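Integral membrane indolylacetylinositol arabinosyltransferase EmbB (Mycolicibacterium smegmatis MC2 155, PDB 7BVC) probably transfers arabinose units to build the arabinan of mycobacterial cell-wall arabinogalactan, as a membrane-bound glycosyltransferase that also binds the drug ethambutol. Local coordinates at residues Pro741-Thr749 / Tyr816-Pro824. Sequence-based numbering, arbitrary orientation.
Sequences PDSNAGFLT and YGLDPKRVP
Asn744 makes the hydrogen bond of this contact. Its ND2 donates to Gly817 O at 3.1 Å, with an N-H...O angle of 144°. The bond is bent, and the acceptor lies 24° out of the Asn744 amide plane. CG stands anti to the carbonyl carbon (chi1 -83°), which carries the amide across to the backbone of segment 816-824. The same amide also meets an apolar group, for its OD1 lies against the CD2 methyl of Leu818. Nearby, the Ser743 hydroxyl faces the carbonyl of Tyr816, but the angle is too poor for a hydrogen bond. Ser743 is the centre of an inverse gamma turn, which leads directly into Asn744.

The apolar part is small. Phe747 brings its CZ end to two side chains. Leu818 CD2 sits 4.0 Å from CZ, at the ring edge and near its plane. Val823 CG1 meets CZ obliquely, also at 4.0 Å. Val823 also touches Thr948.

Segment 816-824 has its own hold: Asp819 O accepts from both Arg822 N and Val823 N. This turn places Val823 beside Phe747.

Both segments belong to the long loop between strands 737-739 and 826-827, in the EmbC C-terminal domain. No regular helix or strand lies between them. The bent amide bond and the Phe747 contacts therefore tie two distant parts of one irregular loop together without paired charges.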
ATOM      1  N   PRO B 741     -22.957  19.003  28.635  1.00 65.38           N
ATOM      2  CA  PRO B 741     -22.757  20.448  28.454  1.00 65.38           C
ATOM      3  C   PRO B 741     -21.605  20.978  29.293  1.00 65.38           C
ATOM      4  O   PRO B 741     -20.666  21.580  28.763  1.00 65.38           O
ATOM      5  CB  PRO B 741     -24.098  21.044  28.897  1.00 65.38           C
ATOM      6  CG  PRO B 741     -25.077  19.935  28.720  1.00 65.38           C
ATOM      7  CD  PRO B 741     -24.326  18.691  29.074  1.00 65.38           C
ATOM      8  N   ASP B 742     -21.666  20.755  30.601  1.00 68.99           N
ATOM      9  CA  ASP B 742     -20.606  21.139  31.529  1.00 68.99           C
ATOM     10  C   ASP B 742     -20.051  19.875  32.171  1.00 68.99           C
ATOM     11  O   ASP B 742     -20.720  19.250  33.002  1.00 68.99           O
ATOM     12  CB  ASP B 742     -21.128  22.109  32.586  1.00 68.99           C
ATOM     13  CG  ASP B 742     -20.104  22.401  33.667  1.00 68.99           C
ATOM     14  OD1 ASP B 742     -19.088  23.057  33.362  1.00 68.99           O
ATOM     15  OD2 ASP B 742     -20.318  21.974  34.821  1.00 68.99           O
ATOM     16  N   SER B 743     -18.834  19.500  31.794  1.00 67.95           N
ATOM     17  CA  SER B 743     -18.210  18.283  32.312  1.00 67.95           C
ATOM     18  C   SER B 743     -17.509  18.538  33.642  1.00 67.95           C
ATOM     19  O   SER B 743     -16.341  18.207  33.829  1.00 67.95           O
ATOM     20  CB  SER B 743     -17.235  17.721  31.284  1.00 67.95           C
ATOM     21  OG  SER B 743     -16.137  18.594  31.095  1.00 67.95           O
ATOM     22  N   ASN B 744     -18.238  19.138  34.581  1.00 70.45           N
ATOM     23  CA  ASN B 744     -17.751  19.340  35.936  1.00 70.45           C
ATOM     24  C   ASN B 744     -18.773  18.980  37.002  1.00 70.45           C
ATOM     25  O   ASN B 744     -18.401  18.867  38.175  1.00 70.45           O
ATOM     26  CB  ASN B 744     -17.313  20.799  36.141  1.00 70.45           C
ATOM     27  CG  ASN B 744     -15.907  21.062  35.643  1.00 70.45           C
ATOM     28  OD1 ASN B 744     -15.000  20.264  35.864  1.00 70.45           O
ATOM     29  ND2 ASN B 744     -15.719  22.190  34.967  1.00 70.45           N
ATOM     30  N   ALA B 745     -20.040  18.801  36.638  1.00 71.31           N
ATOM     31  CA  ALA B 745     -21.079  18.429  37.583  1.00 71.31           C
ATOM     32  C   ALA B 745     -21.186  16.915  37.682  1.00 71.31           C
ATOM     33  O   ALA B 745     -20.975  16.198  36.700  1.00 71.31           O
ATOM     34  CB  ALA B 745     -22.426  19.024  37.165  1.00 71.31           C
ATOM     35  N   GLY B 746     -21.507  16.434  38.872  1.00 68.66           N
ATOM     36  CA  GLY B 746     -21.651  15.023  39.125  1.00 68.66           C
ATOM     37  C   GLY B 746     -20.515  14.367  39.880  1.00 68.66           C
ATOM     38  O   GLY B 746     -20.329  13.154  39.738  1.00 68.66           O
ATOM     39  N   PHE B 747     -19.759  15.117  40.676  1.00 68.35           N
ATOM     40  CA  PHE B 747     -18.661  14.556  41.452  1.00 68.35           C
ATOM     41  C   PHE B 747     -19.172  14.131  42.823  1.00 68.35           C
ATOM     42  O   PHE B 747     -19.879  14.889  43.493  1.00 68.35           O
ATOM     43  CB  PHE B 747     -17.525  15.569  41.590  1.00 68.35           C
ATOM     44  CG  PHE B 747     -16.563  15.554  40.437  1.00 68.35           C
ATOM     45  CD1 PHE B 747     -15.529  14.636  40.391  1.00 68.35           C
ATOM     46  CD2 PHE B 747     -16.698  16.453  39.394  1.00 68.35           C
ATOM     47  CE1 PHE B 747     -14.646  14.619  39.328  1.00 68.35           C
ATOM     48  CE2 PHE B 747     -15.819  16.439  38.331  1.00 68.35           C
ATOM     49  CZ  PHE B 747     -14.792  15.521  38.299  1.00 68.35           C
ATOM     50  N   LEU B 748     -18.810  12.920  43.232  1.00 72.97           N
ATOM     51  CA  LEU B 748     -19.358  12.317  44.436  1.00 72.97           C
ATOM     52  C   LEU B 748     -18.609  12.789  45.676  1.00 72.97           C
ATOM     53  O   LEU B 748     -17.420  13.114  45.625  1.00 72.97           O
ATOM     54  CB  LEU B 748     -19.304  10.793  44.334  1.00 72.97           C
ATOM     55  CG  LEU B 748     -19.979  10.221  43.082  1.00 72.97           C
ATOM     56  CD1 LEU B 748     -19.745   8.727  42.959  1.00 72.97           C
ATOM     57  CD2 LEU B 748     -21.466  10.541  43.080  1.00 72.97           C
ATOM     58  N   THR B 749     -19.324  12.822  46.797  1.00 80.35           N
ATOM     59  CA  THR B 749     -18.779  13.319  48.057  1.00 80.35           C
ATOM     60  C   THR B 749     -18.028  12.208  48.780  1.00 80.35           C
ATOM     61  O   THR B 749     -18.591  11.130  48.998  1.00 80.35           O
ATOM     62  CB  THR B 749     -19.890  13.849  48.956  1.00 80.35           C
ATOM     63  OG1 THR B 749     -20.552  14.942  48.307  1.00 80.35           O
ATOM     64  CG2 THR B 749     -19.321  14.323  50.285  1.00 80.35           C
ATOM     65  N   TYR B 816     -10.968  18.203  29.180  1.00 62.50           N
ATOM     66  CA  TYR B 816     -12.421  18.408  29.180  1.00 62.50           C
ATOM     67  C   TYR B 816     -12.839  19.674  29.921  1.00 62.50           C
ATOM     68  O   TYR B 816     -14.013  19.840  30.263  1.00 62.50           O
ATOM     69  CB  TYR B 816     -13.153  17.193  29.760  1.00 62.50           C
ATOM     70  CG  TYR B 816     -12.928  15.929  28.970  1.00 62.50           C
ATOM     71  CD1 TYR B 816     -13.485  15.768  27.712  1.00 62.50           C
ATOM     72  CD2 TYR B 816     -12.151  14.900  29.478  1.00 62.50           C
ATOM     73  CE1 TYR B 816     -13.278  14.619  26.983  1.00 62.50           C
ATOM     74  CE2 TYR B 816     -11.939  13.747  28.757  1.00 62.50           C
ATOM     75  CZ  TYR B 816     -12.504  13.612  27.512  1.00 62.50           C
ATOM     76  OH  TYR B 816     -12.293  12.461  26.794  1.00 62.50           O
ATOM     77  N   GLY B 817     -11.904  20.584  30.165  1.00 67.47           N
ATOM     78  CA  GLY B 817     -12.234  21.784  30.910  1.00 67.47           C
ATOM     79  C   GLY B 817     -12.494  21.523  32.376  1.00 67.47           C
ATOM     80  O   GLY B 817     -13.415  22.116  32.953  1.00 67.47           O
ATOM     81  N   LEU B 818     -11.709  20.647  32.993  1.00 68.83           N
ATOM     82  CA  LEU B 818     -11.852  20.334  34.408  1.00 68.83           C
ATOM     83  C   LEU B 818     -11.048  21.343  35.217  1.00 68.83           C
ATOM     84  O   LEU B 818      -9.835  21.477  35.021  1.00 68.83           O
ATOM     85  CB  LEU B 818     -11.386  18.907  34.697  1.00 68.83           C
ATOM     86  CG  LEU B 818     -12.258  17.771  34.157  1.00 68.83           C
ATOM     87  CD1 LEU B 818     -11.449  16.499  34.004  1.00 68.83           C
ATOM     88  CD2 LEU B 818     -13.448  17.531  35.063  1.00 68.83           C
ATOM     89  N   ASP B 819     -11.723  22.054  36.111  1.00 74.19           N
ATOM     90  CA  ASP B 819     -11.075  23.073  36.924  1.00 74.19           C
ATOM     91  C   ASP B 819     -10.015  22.438  37.814  1.00 74.19           C
ATOM     92  O   ASP B 819     -10.341  21.550  38.614  1.00 74.19           O
ATOM     93  CB  ASP B 819     -12.102  23.809  37.781  1.00 74.19           C
ATOM     94  CG  ASP B 819     -12.930  24.793  36.984  1.00 74.19           C
ATOM     95  OD1 ASP B 819     -12.513  25.154  35.864  1.00 74.19           O
ATOM     96  OD2 ASP B 819     -13.997  25.211  37.479  1.00 74.19           O
ATOM     97  N   PRO B 820      -8.748  22.852  37.715  1.00 74.05           N
ATOM     98  CA  PRO B 820      -7.717  22.280  38.593  1.00 74.05           C
ATOM     99  C   PRO B 820      -7.902  22.626  40.059  1.00 74.05           C
ATOM    100  O   PRO B 820      -7.302  21.959  40.910  1.00 74.05           O
ATOM    101  CB  PRO B 820      -6.417  22.880  38.044  1.00 74.05           C
ATOM    102  CG  PRO B 820      -6.748  23.292  36.643  1.00 74.05           C
ATOM    103  CD  PRO B 820      -8.169  23.749  36.705  1.00 74.05           C
ATOM    104  N   LYS B 821      -8.710  23.632  40.385  1.00 75.26           N
ATOM    105  CA  LYS B 821      -8.971  24.001  41.768  1.00 75.26           C
ATOM    106  C   LYS B 821     -10.069  23.158  42.402  1.00 75.26           C
ATOM    107  O   LYS B 821     -10.449  23.415  43.548  1.00 75.26           O
ATOM    108  CB  LYS B 821      -9.342  25.484  41.855  1.00 75.26           C
ATOM    109  CG  LYS B 821      -8.185  26.430  41.572  1.00 75.26           C
ATOM    110  CD  LYS B 821      -7.009  26.166  42.498  1.00 75.26           C
ATOM    111  CE  LYS B 821      -5.715  26.702  41.908  1.00 75.26           C
ATOM    112  NZ  LYS B 821      -5.812  28.150  41.583  1.00 75.26           N
ATOM    113  N   ARG B 822     -10.588  22.163  41.682  1.00 73.87           N
ATOM    114  CA  ARG B 822     -11.606  21.264  42.215  1.00 73.87           C
ATOM    115  C   ARG B 822     -11.317  19.786  41.990  1.00 73.87           C
ATOM    116  O   ARG B 822     -11.814  18.962  42.763  1.00 73.87           O
ATOM    117  CB  ARG B 822     -12.977  21.589  41.611  1.00 73.87           C
ATOM    118  CG  ARG B 822     -13.574  22.903  42.073  1.00 73.87           C
ATOM    119  CD  ARG B 822     -14.691  23.338  41.144  1.00 73.87           C
ATOM    120  NE  ARG B 822     -15.579  24.306  41.775  1.00 73.87           N
ATOM    121  CZ  ARG B 822     -16.692  24.770  41.219  1.00 73.87           C
ATOM    122  NH1 ARG B 822     -17.056  24.355  40.013  1.00 73.87           N
ATOM    123  NH2 ARG B 822     -17.443  25.649  41.867  1.00 73.87           N
ATOM    124  N   VAL B 823     -10.543  19.417  40.977  1.00 69.78           N
ATOM    125  CA  VAL B 823     -10.376  18.030  40.562  1.00 69.78           C
ATOM    126  C   VAL B 823      -8.937  17.614  40.863  1.00 69.78           C
ATOM    127  O   VAL B 823      -8.006  18.061  40.178  1.00 69.78           O
ATOM    128  CB  VAL B 823     -10.709  17.851  39.075  1.00 69.78           C
ATOM    129  CG1 VAL B 823     -10.906  16.386  38.748  1.00 69.78           C
ATOM    130  CG2 VAL B 823     -11.949  18.648  38.714  1.00 69.78           C
ATOM    131  N   PRO B 824      -8.703  16.775  41.863  1.00 67.57           N
ATOM    132  CA  PRO B 824      -7.351  16.292  42.149  1.00 67.57           C
ATOM    133  C   PRO B 824      -6.907  15.261  41.116  1.00 67.57           C
ATOM    134  O   PRO B 824      -7.686  14.795  40.289  1.00 67.57           O
ATOM    135  CB  PRO B 824      -7.492  15.668  43.540  1.00 67.57           C
ATOM    136  CG  PRO B 824      -8.924  15.289  43.633  1.00 67.57           C
ATOM    137  CD  PRO B 824      -9.673  16.339  42.880  1.00 67.57           C
TER